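Local coordinates for protein maleylacetate reductase (Agrobacterium tumefaciens, PDB 3HL0) that probably catalyses the NADH-dependent reduction of maleylacetate to 3-oxoadipate, a step in the breakdown of gamma-resorcylate, at residues Y153-E156 with L157-G160; L159-V163 with A164-T168; P212-I215 with G216-E219; G224-L227 with C228-L232. All coordinates share one frame; numbering follows the deposited sequence.

Contact 1: residues Y153-E156 with L157-G160. With NAD (nicotinamide-adenine-dinucleotide), chain D.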
loop_
_atom_site.group_PDB
_atom_site.type_symbol
_atom_site.label_atom_id
_atom_site.label_comp_id
_atom_site.label_asym_id
_atom_site.label_seq_id
_atom_site.Cartn_x
_atom_site.Cartn_y
_atom_site.Cartn_z
ATOM N N TYR A 153 -8.415 20.812 -7.912
ATOM C CA TYR A 153 -7.507 20.695 -6.779
ATOM C C TYR A 153 -8.150 21.286 -5.532
ATOM O O TYR A 153 -8.360 22.517 -5.427
ATOM C CB TYR A 153 -6.211 21.468 -7.036
ATOM C CG TYR A 153 -5.230 20.776 -7.956
ATOM C CD1 TYR A 153 -4.587 19.599 -7.552
ATOM C CD2 TYR A 153 -4.914 21.324 -9.204
ATOM C CE1 TYR A 153 -3.634 18.967 -8.395
ATOM C CE2 TYR A 153 -4.007 20.727 -10.028
ATOM C CZ TYR A 153 -3.354 19.562 -9.632
ATOM O OH TYR A 153 -2.456 18.991 -10.469
ATOM N N ASP A 154 -8.437 20.399 -4.579
ATOM C CA ASP A 154 -9.095 20.803 -3.337
ATOM C C ASP A 154 -8.233 20.368 -2.151
ATOM O O ASP A 154 -8.269 19.192 -1.779
ATOM C CB ASP A 154 -10.476 20.163 -3.258
ATOM C CG ASP A 154 -11.247 20.561 -1.988
ATOM O OD1 ASP A 154 -10.667 21.174 -1.074
ATOM O OD2 ASP A 154 -12.476 20.325 -1.969
ATOM N N ALA A 155 -7.440 21.292 -1.615
ATOM C CA ALA A 155 -6.448 20.894 -0.595
ATOM C C ALA A 155 -7.138 20.293 0.656
ATOM O O ALA A 155 -6.504 19.545 1.401
ATOM C CB ALA A 155 -5.575 22.038 -0.227
ATOM N N GLU A 156 -8.429 20.559 0.867
ATOM C CA GLU A 156 -9.127 19.931 2.025
ATOM C C GLU A 156 -9.093 18.397 1.949
ATOM O O GLU A 156 -9.089 17.718 2.999
ATOM C CB GLU A 156 -10.558 20.473 2.173
ATOM C CG GLU A 156 -10.560 21.946 2.549
ATOM C CD GLU A 156 -11.959 22.587 2.644
ATOM O OE1 GLU A 156 -12.986 21.948 2.321
ATOM O OE2 GLU A 156 -12.000 23.761 3.047
ATOM N N LEU A 157 -9.077 17.848 0.724
ATOM C CA LEU A 157 -9.105 16.418 0.488
ATOM C C LEU A 157 -7.739 15.756 0.765
ATOM O O LEU A 157 -7.639 14.541 0.814
ATOM C CB LEU A 157 -9.537 16.125 -0.942
ATOM C CG LEU A 157 -10.889 16.734 -1.298
ATOM C CD1 LEU A 157 -11.289 16.121 -2.619
ATOM C CD2 LEU A 157 -11.943 16.483 -0.224
ATOM N N THR A 158 -6.729 16.581 0.968
ATOM C CA THR A 158 -5.398 16.092 1.310
ATOM C C THR A 158 -5.062 16.164 2.780
ATOM O O THR A 158 -4.008 15.678 3.189
ATOM C CB THR A 158 -4.285 16.806 0.523
ATOM O OG1 THR A 158 -4.211 18.167 0.915
ATOM C CG2 THR A 158 -4.489 16.655 -1.002
ATOM N N LEU A 159 -5.938 16.740 3.602
ATOM C CA LEU A 159 -5.641 16.854 5.024
ATOM C C LEU A 159 -5.464 15.437 5.595
ATOM O O LEU A 159 -4.626 15.234 6.498
ATOM C CB LEU A 159 -6.746 17.593 5.798
ATOM C CG LEU A 159 -6.897 19.104 5.461
ATOM C CD1 LEU A 159 -8.234 19.625 5.980
ATOM C CD2 LEU A 159 -5.787 19.948 6.007
ATOM N N GLY A 160 -6.213 14.489 5.027
ATOM C CA GLY A 160 -6.200 13.109 5.502
ATOM C C GLY A 160 -5.148 12.216 4.882
ATOM O O GLY A 160 -5.110 10.993 5.156
HETATM P PA NAD D . -1.724 5.614 -5.023
HETATM O O1A NAD D . -2.671 6.293 -5.949
HETATM O O2A NAD D . -1.275 4.245 -5.366
HETATM O O5B NAD D . -2.282 5.763 -3.537
HETATM C C5B NAD D . -1.706 4.957 -2.503
HETATM C C4B NAD D . -2.770 4.759 -1.433
HETATM O O4B NAD D . -3.018 6.009 -0.792
HETATM C C3B NAD D . -4.100 4.257 -2.026
HETATM O O3B NAD D . -4.681 3.211 -1.227
HETATM C C2B NAD D . -4.946 5.510 -1.991
HETATM O O2B NAD D . -6.330 5.245 -1.887
HETATM C C1B NAD D . -4.418 6.246 -0.751
HETATM N N9A NAD D . -4.663 7.708 -0.788
HETATM C C8A NAD D . -4.356 8.579 -1.815
HETATM N N7A NAD D . -4.731 9.828 -1.455
HETATM C C5A NAD D . -5.296 9.782 -0.208
HETATM C C6A NAD D . -5.850 10.762 0.615
HETATM N N6A NAD D . -5.679 12.096 0.428
HETATM N N1A NAD D . -6.354 10.327 1.841
HETATM C C2A NAD D . -6.279 9.006 2.222
HETATM N N3A NAD D . -5.726 8.041 1.420
HETATM C C4A NAD D . -5.240 8.442 0.208
HETATM O O3 NAD D . -0.321 6.445 -4.910
HETATM P PN NAD D . 0.354 7.527 -5.913
HETATM O O1N NAD D . 1.781 7.590 -5.480
HETATM O O2N NAD D . -0.496 8.715 -5.847
HETATM O O5D NAD D . 0.296 6.875 -7.372
HETATM C C5D NAD D . 1.204 5.858 -7.785
HETATM C C4D NAD D . 0.709 5.340 -9.136
HETATM O O4D NAD D . 0.578 6.449 -10.014
HETATM C C3D NAD D . 1.753 4.420 -9.756
HETATM O O3D NAD D . 1.056 3.429 -10.527
HETATM C C2D NAD D . 2.531 5.354 -10.653
HETATM O O2D NAD D . 3.222 4.710 -11.724
HETATM C C1D NAD D . 1.428 6.275 -11.141
HETATM N N1N NAD D . 1.908 7.572 -11.598
HETATM C C2N NAD D . 1.651 7.894 -12.897
HETATM C C3N NAD D . 2.084 9.110 -13.381
HETATM C C7N NAD D . 1.717 9.366 -14.785
HETATM O O7N NAD D . 2.062 10.586 -15.228
HETATM N N7N NAD D . 1.094 8.432 -15.544
HETATM C C4N NAD D . 2.757 10.078 -12.556
HETATM C C5N NAD D . 3.015 9.723 -11.230
HETATM C C6N NAD D . 2.591 8.464 -10.767
HETATM O O HOH W 1 -8.853 15.045 3.814
#
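Ala155 and Thr158 make the shortest polar contact of this turn. Thr158 OG1 donates to Ala155 O over 2.7 Å, in the carbonyl plane and on a lone pair. The amide Thr158 N reaches the same Ala155 O at 3.0 Å from well above that plane, so one residue grips a single oxygen with two donors. The hydroxyl gets there because chi1 of 67° sets OG1 between the backbone N and the carbonyl carbon of its own residue. The backbone adds one bond before this pair and one after it: Leu157 N to Asp154 O at 3.0 Å, and a weak one from Leu159 N to Glu156 O at 3.4 Å. Each spans three residues, so the chain winds through overlapping turns.

Asp154 opens the winding with an Asx turn. Its OD1 accepts from Glu156 N at 3.0 Å, met from above the carboxylate plane, while Gly20 N and Ser22 OG hold the same carboxylate from outside. The turn follows strand 150-153 of the parallel nucleotide-binding sheet and leads toward helix 163-180. A water bridges Glu156 O and Gly160 N further along.

By van der Waals contact, Leu157 crosses Asp154 at about a right angle, its CG 3.9 Å from Asp154 CG. Leu157 also reaches outward to Thr119, another residue of the NAD site. Leu159 lays CG and CD1 against the Glu156 carbonyl.

The cofactor is met by the backbone: the adenine amino group N6A gives a weak hydrogen bond of 3.2 Å to Leu157 O.

Contact 2: residues L159-V163 with A164-T168. With NAD (nicotinamide-adenine-dinucleotide), chain D.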
loop_
_atom_site.group_PDB
_atom_site.type_symbol
_atom_site.label_atom_id
_atom_site.label_comp_id
_atom_site.label_asym_id
_atom_site.label_seq_id
_atom_site.Cartn_x
_atom_site.Cartn_y
_atom_site.Cartn_z
ATOM N N LEU A 159 -5.938 16.740 3.602
ATOM C CA LEU A 159 -5.641 16.854 5.024
ATOM C C LEU A 159 -5.464 15.437 5.595
ATOM O O LEU A 159 -4.626 15.234 6.498
ATOM C CB LEU A 159 -6.746 17.593 5.798
ATOM C CG LEU A 159 -6.897 19.104 5.461
ATOM C CD1 LEU A 159 -8.234 19.625 5.980
ATOM C CD2 LEU A 159 -5.787 19.948 6.007
ATOM N N GLY A 160 -6.213 14.489 5.027
ATOM C CA GLY A 160 -6.200 13.109 5.502
ATOM C C GLY A 160 -5.148 12.216 4.882
ATOM O O GLY A 160 -5.110 10.993 5.156
ATOM N N LEU A 161 -4.276 12.803 4.061
ATOM C CA LEU A 161 -3.242 11.975 3.425
ATOM C C LEU A 161 -2.199 11.679 4.514
ATOM O O LEU A 161 -1.645 12.584 5.116
ATOM C CB LEU A 161 -2.638 12.717 2.234
ATOM C CG LEU A 161 -1.559 11.979 1.424
ATOM C CD1 LEU A 161 -2.085 10.718 0.716
ATOM C CD2 LEU A 161 -0.867 12.984 0.403
ATOM N N PRO A 162 -1.920 10.388 4.775
ATOM C CA PRO A 162 -1.021 10.091 5.896
ATOM C C PRO A 162 0.353 10.724 5.706
ATOM O O PRO A 162 0.786 10.977 4.548
ATOM C CB PRO A 162 -0.919 8.554 5.854
ATOM C CG PRO A 162 -2.240 8.089 5.281
ATOM C CD PRO A 162 -2.529 9.172 4.207
ATOM N N VAL A 163 1.009 11.015 6.823
ATOM C CA VAL A 163 2.268 11.731 6.786
ATOM C C VAL A 163 3.331 11.003 5.958
ATOM O O VAL A 163 4.006 11.640 5.145
ATOM C CB VAL A 163 2.787 12.038 8.180
ATOM C CG1 VAL A 163 4.194 12.552 8.117
ATOM C CG2 VAL A 163 1.880 13.112 8.836
ATOM N N ALA A 164 3.496 9.701 6.157
ATOM C CA ALA A 164 4.592 9.005 5.450
ATOM C C ALA A 164 4.438 9.076 3.922
ATOM O O ALA A 164 5.428 9.446 3.255
ATOM C CB ALA A 164 4.700 7.547 5.948
ATOM N N ILE A 165 3.268 8.759 3.381
ATOM C CA ILE A 165 3.029 8.848 1.923
ATOM C C ILE A 165 3.026 10.329 1.457
ATOM O O ILE A 165 3.436 10.632 0.314
ATOM C CB ILE A 165 1.797 8.050 1.396
ATOM C CG1 ILE A 165 1.730 8.098 -0.110
ATOM C CG2 ILE A 165 0.478 8.564 2.001
ATOM C CD1 ILE A 165 2.877 7.393 -0.742
ATOM N N SER A 166 2.616 11.242 2.336
ATOM C CA SER A 166 2.711 12.686 1.978
ATOM C C SER A 166 4.178 13.048 1.658
ATOM O O SER A 166 4.460 13.760 0.646
ATOM C CB SER A 166 2.169 13.622 3.100
ATOM O OG SER A 166 0.761 13.385 3.252
HETATM N N MSE A 167 5.115 12.552 2.473
HETATM C CA MSE A 167 6.539 12.864 2.276
HETATM C C MSE A 167 7.082 12.184 1.011
HETATM O O MSE A 167 7.744 12.832 0.198
HETATM C CB MSE A 167 7.369 12.453 3.485
HETATM C CG MSE A 167 6.968 13.140 4.812
HETATM SE SE MSE A 167 6.929 15.073 4.789
HETATM C CE MSE A 167 5.066 15.371 4.558
ATOM N N THR A 168 6.796 10.895 0.830
ATOM C CA THR A 168 7.393 10.204 -0.328
ATOM C C THR A 168 6.697 10.628 -1.633
ATOM O O THR A 168 7.373 10.805 -2.671
ATOM C CB THR A 168 7.392 8.669 -0.187
ATOM O OG1 THR A 168 6.048 8.266 0.128
ATOM C CG2 THR A 168 8.317 8.302 0.964
HETATM P PA NAD D . -1.724 5.614 -5.023
HETATM O O1A NAD D . -2.671 6.293 -5.949
HETATM O O2A NAD D . -1.275 4.245 -5.366
HETATM O O5B NAD D . -2.282 5.763 -3.537
HETATM C C5B NAD D . -1.706 4.957 -2.503
HETATM C C4B NAD D . -2.770 4.759 -1.433
HETATM O O4B NAD D . -3.018 6.009 -0.792
HETATM C C3B NAD D . -4.100 4.257 -2.026
HETATM O O3B NAD D . -4.681 3.211 -1.227
HETATM C C2B NAD D . -4.946 5.510 -1.991
HETATM O O2B NAD D . -6.330 5.245 -1.887
HETATM C C1B NAD D . -4.418 6.246 -0.751
HETATM N N9A NAD D . -4.663 7.708 -0.788
HETATM C C8A NAD D . -4.356 8.579 -1.815
HETATM N N7A NAD D . -4.731 9.828 -1.455
HETATM C C5A NAD D . -5.296 9.782 -0.208
HETATM C C6A NAD D . -5.850 10.762 0.615
HETATM N N6A NAD D . -5.679 12.096 0.428
HETATM N N1A NAD D . -6.354 10.327 1.841
HETATM C C2A NAD D . -6.279 9.006 2.222
HETATM N N3A NAD D . -5.726 8.041 1.420
HETATM C C4A NAD D . -5.240 8.442 0.208
HETATM O O3 NAD D . -0.321 6.445 -4.910
HETATM P PN NAD D . 0.354 7.527 -5.913
HETATM O O1N NAD D . 1.781 7.590 -5.480
HETATM O O2N NAD D . -0.496 8.715 -5.847
HETATM O O5D NAD D . 0.296 6.875 -7.372
HETATM C C5D NAD D . 1.204 5.858 -7.785
HETATM C C4D NAD D . 0.709 5.340 -9.136
HETATM O O4D NAD D . 0.578 6.449 -10.014
HETATM C C3D NAD D . 1.753 4.420 -9.756
HETATM O O3D NAD D . 1.056 3.429 -10.527
HETATM C C2D NAD D . 2.531 5.354 -10.653
HETATM O O2D NAD D . 3.222 4.710 -11.724
HETATM C C1D NAD D . 1.428 6.275 -11.141
HETATM N N1N NAD D . 1.908 7.572 -11.598
HETATM C C2N NAD D . 1.651 7.894 -12.897
HETATM C C3N NAD D . 2.084 9.110 -13.381
HETATM C C7N NAD D . 1.717 9.366 -14.785
HETATM O O7N NAD D . 2.062 10.586 -15.228
HETATM N N7N NAD D . 1.094 8.432 -15.544
HETATM C C4N NAD D . 2.757 10.078 -12.556
HETATM C C5N NAD D . 3.015 9.723 -11.230
HETATM C C6N NAD D . 2.591 8.464 -10.767
#
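Leu161 lays its CD1 methyl on Ile165 CG2, 3.6 Å away, the two side chains crossing at about a right angle. With CG anti to the backbone N (chi1 -178°), the same CD1 also comes within 3.5 Å of C5A in the adenine of NAD. Pro162 runs alongside Ile165 and points the same way, its CD 3.8 Å from Ile165 CG2, so that methyl is shared by two neighbours from the loop. Beyond it, Pro162 packs on Leu309 of the second subunit.

The polar work centres on Pro162 O. Ser166 N approaches it almost end-on at 2.9 Å, whereas Ser166 OG comes in from above the carbonyl plane at 2.7 Å. A chi1 of -65° swings the hydroxyl back toward the loop before the helix, where Leu161 CG and CD2 press on it. Arg218 NH1 is a further partner of Ser166 OG, and Arg218 NH2 bonds Leu161 O. One residue on, the amide N of Met167, a selenomethionine, bonds Val163 O at 3.0 Å, and its side chain leads to helix 188-210.

This is the first turn of helix 163-180, with proline at the N-cap, and the loop that feeds it forms part of the adenine pocket of the NAD site.

Contact 3: residues P212-I215 with G216-E219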
loop_
_atom_site.group_PDB
_atom_site.type_symbol
_atom_site.label_atom_id
_atom_site.label_comp_id
_atom_site.label_asym_id
_atom_site.label_seq_id
_atom_site.Cartn_x
_atom_site.Cartn_y
_atom_site.Cartn_z
ATOM N N PRO A 212 -0.178 17.889 9.752
ATOM C CA PRO A 212 -0.840 17.384 8.559
ATOM C C PRO A 212 -2.194 18.036 8.281
ATOM O O PRO A 212 -2.714 18.006 7.161
ATOM C CB PRO A 212 -0.964 15.859 8.830
ATOM C CG PRO A 212 -0.685 15.724 10.256
ATOM C CD PRO A 212 0.221 16.794 10.667
ATOM N N HIS A 213 -2.762 18.634 9.327
ATOM C CA HIS A 213 -4.055 19.315 9.258
ATOM C C HIS A 213 -3.934 20.806 8.871
ATOM O O HIS A 213 -4.971 21.486 8.796
ATOM C CB HIS A 213 -4.632 19.296 10.687
ATOM C CG HIS A 213 -3.691 19.905 11.696
ATOM N ND1 HIS A 213 -2.609 19.225 12.226
ATOM C CD2 HIS A 213 -3.621 21.166 12.197
ATOM C CE1 HIS A 213 -1.952 20.022 13.048
ATOM N NE2 HIS A 213 -2.541 21.208 13.042
ATOM N N ASP A 214 -2.717 21.313 8.681
ATOM C CA ASP A 214 -2.474 22.746 8.345
ATOM C C ASP A 214 -2.872 22.981 6.876
ATOM O O ASP A 214 -2.188 22.500 5.952
ATOM C CB ASP A 214 -0.999 23.051 8.572
ATOM C CG ASP A 214 -0.592 24.505 8.253
ATOM O OD1 ASP A 214 -1.037 25.097 7.266
ATOM O OD2 ASP A 214 0.264 25.033 8.994
ATOM N N ILE A 215 -3.977 23.692 6.663
ATOM C CA ILE A 215 -4.546 23.804 5.324
ATOM C C ILE A 215 -3.631 24.667 4.464
ATOM O O ILE A 215 -3.508 24.384 3.265
ATOM C CB ILE A 215 -6.023 24.314 5.315
ATOM C CG1 ILE A 215 -6.636 24.228 3.902
ATOM C CG2 ILE A 215 -6.066 25.717 5.883
ATOM C CD1 ILE A 215 -6.786 22.857 3.340
ATOM N N GLY A 216 -2.971 25.666 5.049
ATOM C CA GLY A 216 -2.044 26.518 4.272
ATOM C C GLY A 216 -0.889 25.718 3.706
ATOM O O GLY A 216 -0.546 25.841 2.521
ATOM N N ALA A 217 -0.283 24.893 4.554
ATOM C CA ALA A 217 0.817 24.042 4.071
ATOM C C ALA A 217 0.328 23.026 3.034
ATOM O O ALA A 217 1.038 22.744 2.049
ATOM C CB ALA A 217 1.505 23.350 5.249
ATOM N N ARG A 218 -0.847 22.432 3.256
ATOM C CA ARG A 218 -1.447 21.528 2.279
ATOM C C ARG A 218 -1.707 22.224 0.936
ATOM O O ARG A 218 -1.462 21.644 -0.110
ATOM C CB ARG A 218 -2.725 20.846 2.801
ATOM C CG ARG A 218 -2.456 19.808 3.926
ATOM C CD ARG A 218 -1.663 18.594 3.438
ATOM N NE ARG A 218 -1.745 17.557 4.475
ATOM C CZ ARG A 218 -1.300 16.317 4.341
ATOM N NH1 ARG A 218 -0.660 15.928 3.232
ATOM N NH2 ARG A 218 -1.518 15.459 5.339
ATOM N N GLU A 219 -2.192 23.465 0.980
ATOM C CA GLU A 219 -2.424 24.184 -0.269
ATOM C C GLU A 219 -1.121 24.356 -1.036
ATOM O O GLU A 219 -1.087 24.135 -2.274
ATOM C CB GLU A 219 -3.078 25.553 0.038
ATOM C CG GLU A 219 -4.528 25.396 0.481
ATOM C CD GLU A 219 -5.152 26.746 0.795
ATOM O OE1 GLU A 219 -4.406 27.678 1.153
ATOM O OE2 GLU A 219 -6.379 26.873 0.665
#
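Asp214 is the N-cap of helix 215-234, and its OD1 takes the hydrogen bond of Ala217 N at 2.8 Å. The bond is nearly straight, at 170°, but meets OD1 from above the carboxylate plane. A chi1 of 180° swings the Asp214 carboxylate over the start of the helix, where it supplies the acceptor that a preceding turn would otherwise give; its negative charge probably also suits this end of the helix dipole. The regular ladder starts at once, with Arg218 N bonded to Asp214 O and Glu219 N to Ile215 O at 2.8 Å.

Arg218 then turns back over the loop, its chain bent at chi2 (-66°). NE donates to Pro212 O at 2.9 Å, on a lone pair in the carbonyl plane and nearly within the guanidinium plane, which fixes how the flat group is rotated. NH2 adds a weak bond of 3.4 Å to the same Pro212 O. Both terminal nitrogens of this buried group also bond to the loop and first turn of helix 163-180, and NH1 has Tyr121 OH as well. One residue on, Glu219 CG lies 3.1 Å from Ile215 O.

Contact 4: residues G224-L227 with C228-L232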
loop_
_atom_site.group_PDB
_atom_site.type_symbol
_atom_site.label_atom_id
_atom_site.label_comp_id
_atom_site.label_asym_id
_atom_site.label_seq_id
_atom_site.Cartn_x
_atom_site.Cartn_y
_atom_site.Cartn_z
ATOM N N GLY A 224 2.438 22.963 -5.504
ATOM C CA GLY A 224 3.737 22.481 -5.994
ATOM C C GLY A 224 3.538 21.217 -6.819
ATOM O O GLY A 224 4.173 21.052 -7.881
ATOM N N ALA A 225 2.688 20.302 -6.355
ATOM C CA ALA A 225 2.455 19.047 -7.074
ATOM C C ALA A 225 1.897 19.252 -8.477
ATOM O O ALA A 225 2.266 18.583 -9.456
ATOM C CB ALA A 225 1.534 18.118 -6.222
ATOM N N TRP A 226 1.019 20.240 -8.591
ATOM C CA TRP A 226 0.487 20.625 -9.897
ATOM C C TRP A 226 1.573 21.103 -10.849
ATOM O O TRP A 226 1.640 20.629 -11.999
ATOM C CB TRP A 226 -0.584 21.709 -9.684
ATOM C CG TRP A 226 -0.993 22.401 -10.951
ATOM C CD1 TRP A 226 -1.401 21.826 -12.121
ATOM C CD2 TRP A 226 -1.047 23.824 -11.138
ATOM N NE1 TRP A 226 -1.720 22.845 -13.048
ATOM C CE2 TRP A 226 -1.512 24.056 -12.446
ATOM C CE3 TRP A 226 -0.761 24.912 -10.309
ATOM C CZ2 TRP A 226 -1.699 25.364 -12.936
ATOM C CZ3 TRP A 226 -0.926 26.209 -10.803
ATOM C CH2 TRP A 226 -1.378 26.408 -12.102
ATOM N N LEU A 227 2.445 21.991 -10.379
ATOM C CA LEU A 227 3.522 22.468 -11.261
ATOM C C LEU A 227 4.466 21.327 -11.612
ATOM O O LEU A 227 4.926 21.226 -12.745
ATOM C CB LEU A 227 4.291 23.602 -10.564
ATOM C CG LEU A 227 3.427 24.850 -10.339
ATOM C CD1 LEU A 227 4.276 25.874 -9.618
ATOM C CD2 LEU A 227 2.934 25.414 -11.656
ATOM N N CYS A 228 4.782 20.468 -10.628
ATOM C CA CYS A 228 5.689 19.353 -10.905
ATOM C C CYS A 228 5.077 18.368 -11.900
ATOM O O CYS A 228 5.763 17.878 -12.800
ATOM C CB CYS A 228 6.004 18.622 -9.574
ATOM S SG CYS A 228 7.074 19.587 -8.454
ATOM N N GLY A 229 3.778 18.081 -11.767
ATOM C CA GLY A 229 3.132 17.207 -12.735
ATOM C C GLY A 229 3.073 17.813 -14.114
ATOM O O GLY A 229 3.169 17.093 -15.109
ATOM N N THR A 230 2.914 19.122 -14.179
ATOM C CA THR A 230 2.781 19.804 -15.467
ATOM C C THR A 230 4.075 19.614 -16.246
ATOM O O THR A 230 4.040 19.312 -17.441
ATOM C CB THR A 230 2.432 21.269 -15.289
ATOM O OG1 THR A 230 1.157 21.359 -14.615
ATOM C CG2 THR A 230 2.331 21.978 -16.651
ATOM N N VAL A 231 5.207 19.739 -15.570
ATOM C CA VAL A 231 6.449 19.570 -16.334
ATOM C C VAL A 231 6.752 18.112 -16.665
ATOM O O VAL A 231 7.309 17.846 -17.737
ATOM C CB VAL A 231 7.647 20.304 -15.694
ATOM C CG1 VAL A 231 7.297 21.791 -15.520
ATOM C CG2 VAL A 231 8.042 19.675 -14.321
ATOM N N LEU A 232 6.309 17.177 -15.819
ATOM C CA LEU A 232 6.330 15.731 -16.200
ATOM C C LEU A 232 5.550 15.526 -17.499
ATOM O O LEU A 232 5.938 14.696 -18.369
ATOM C CB LEU A 232 5.703 14.870 -15.095
ATOM C CG LEU A 232 5.552 13.385 -15.447
ATOM C CD1 LEU A 232 6.897 12.696 -15.778
ATOM C CD2 LEU A 232 4.874 12.652 -14.263
HETATM O O HOH W 2 -1.133 22.211 -15.865
#
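Gly224 O accepts from Cys228 N at 2.9 Å, and the thiol of Cys228 hangs beside the same carbonyl, SG 3.3 Å from Gly224 O. The chi1 of -71° carries the sulfur back along the helix, on the flank that packs against Ala173 and Ala177 of helix 163-180. Next, Ala225 O takes Gly229 N at 2.8 Å.

Trp226 follows, and its carbonyl is gripped from opposite faces of its plane by two donors of Thr230: the amide N, and OG1, the latter at 2.8 Å. The indole and the threonine run side by side, and a water ties their polar ends together, accepting from Trp226 NE1 at 2.9 Å and donating to Thr230 OG1 at 2.7 Å. The hydroxyl therefore both gives and receives, and the indole N-H has its acceptor. Outside the helix, the Tyr153 ring meets the indole with the planes at about 55°.

Leu227 O closes the series with Val231 N at 3.2 Å, while Val231 CG1 lies 3.7 Å from that same Leu227 O.

The whole is a continuous run of i to i+4 bonds within a buried part of helix 215-234, whose Leu232 belongs to the NAD pocket.

Contact 4 is the buried one, in the second half of helix 215-234. Contacts 1, 2 and 3 are partly buried and lie at turns and helix starts, with contact 3 on the first turn of that same helix, about 18 Å from contact 4 between centres. Contacts 1 and 2 are consecutive, sharing Leu159 and Gly160, and both touch NAD. Arg218 of contact 3 joins that contact to the other two. Contact 4 meets contact 1 through Trp226 and Tyr153. Aspartates start the turns in contacts 1 and 3, while a proline stands at the N-cap position in contact 2; hydroxyls doubling a backbone bond recur in contacts 1, 2 and 4.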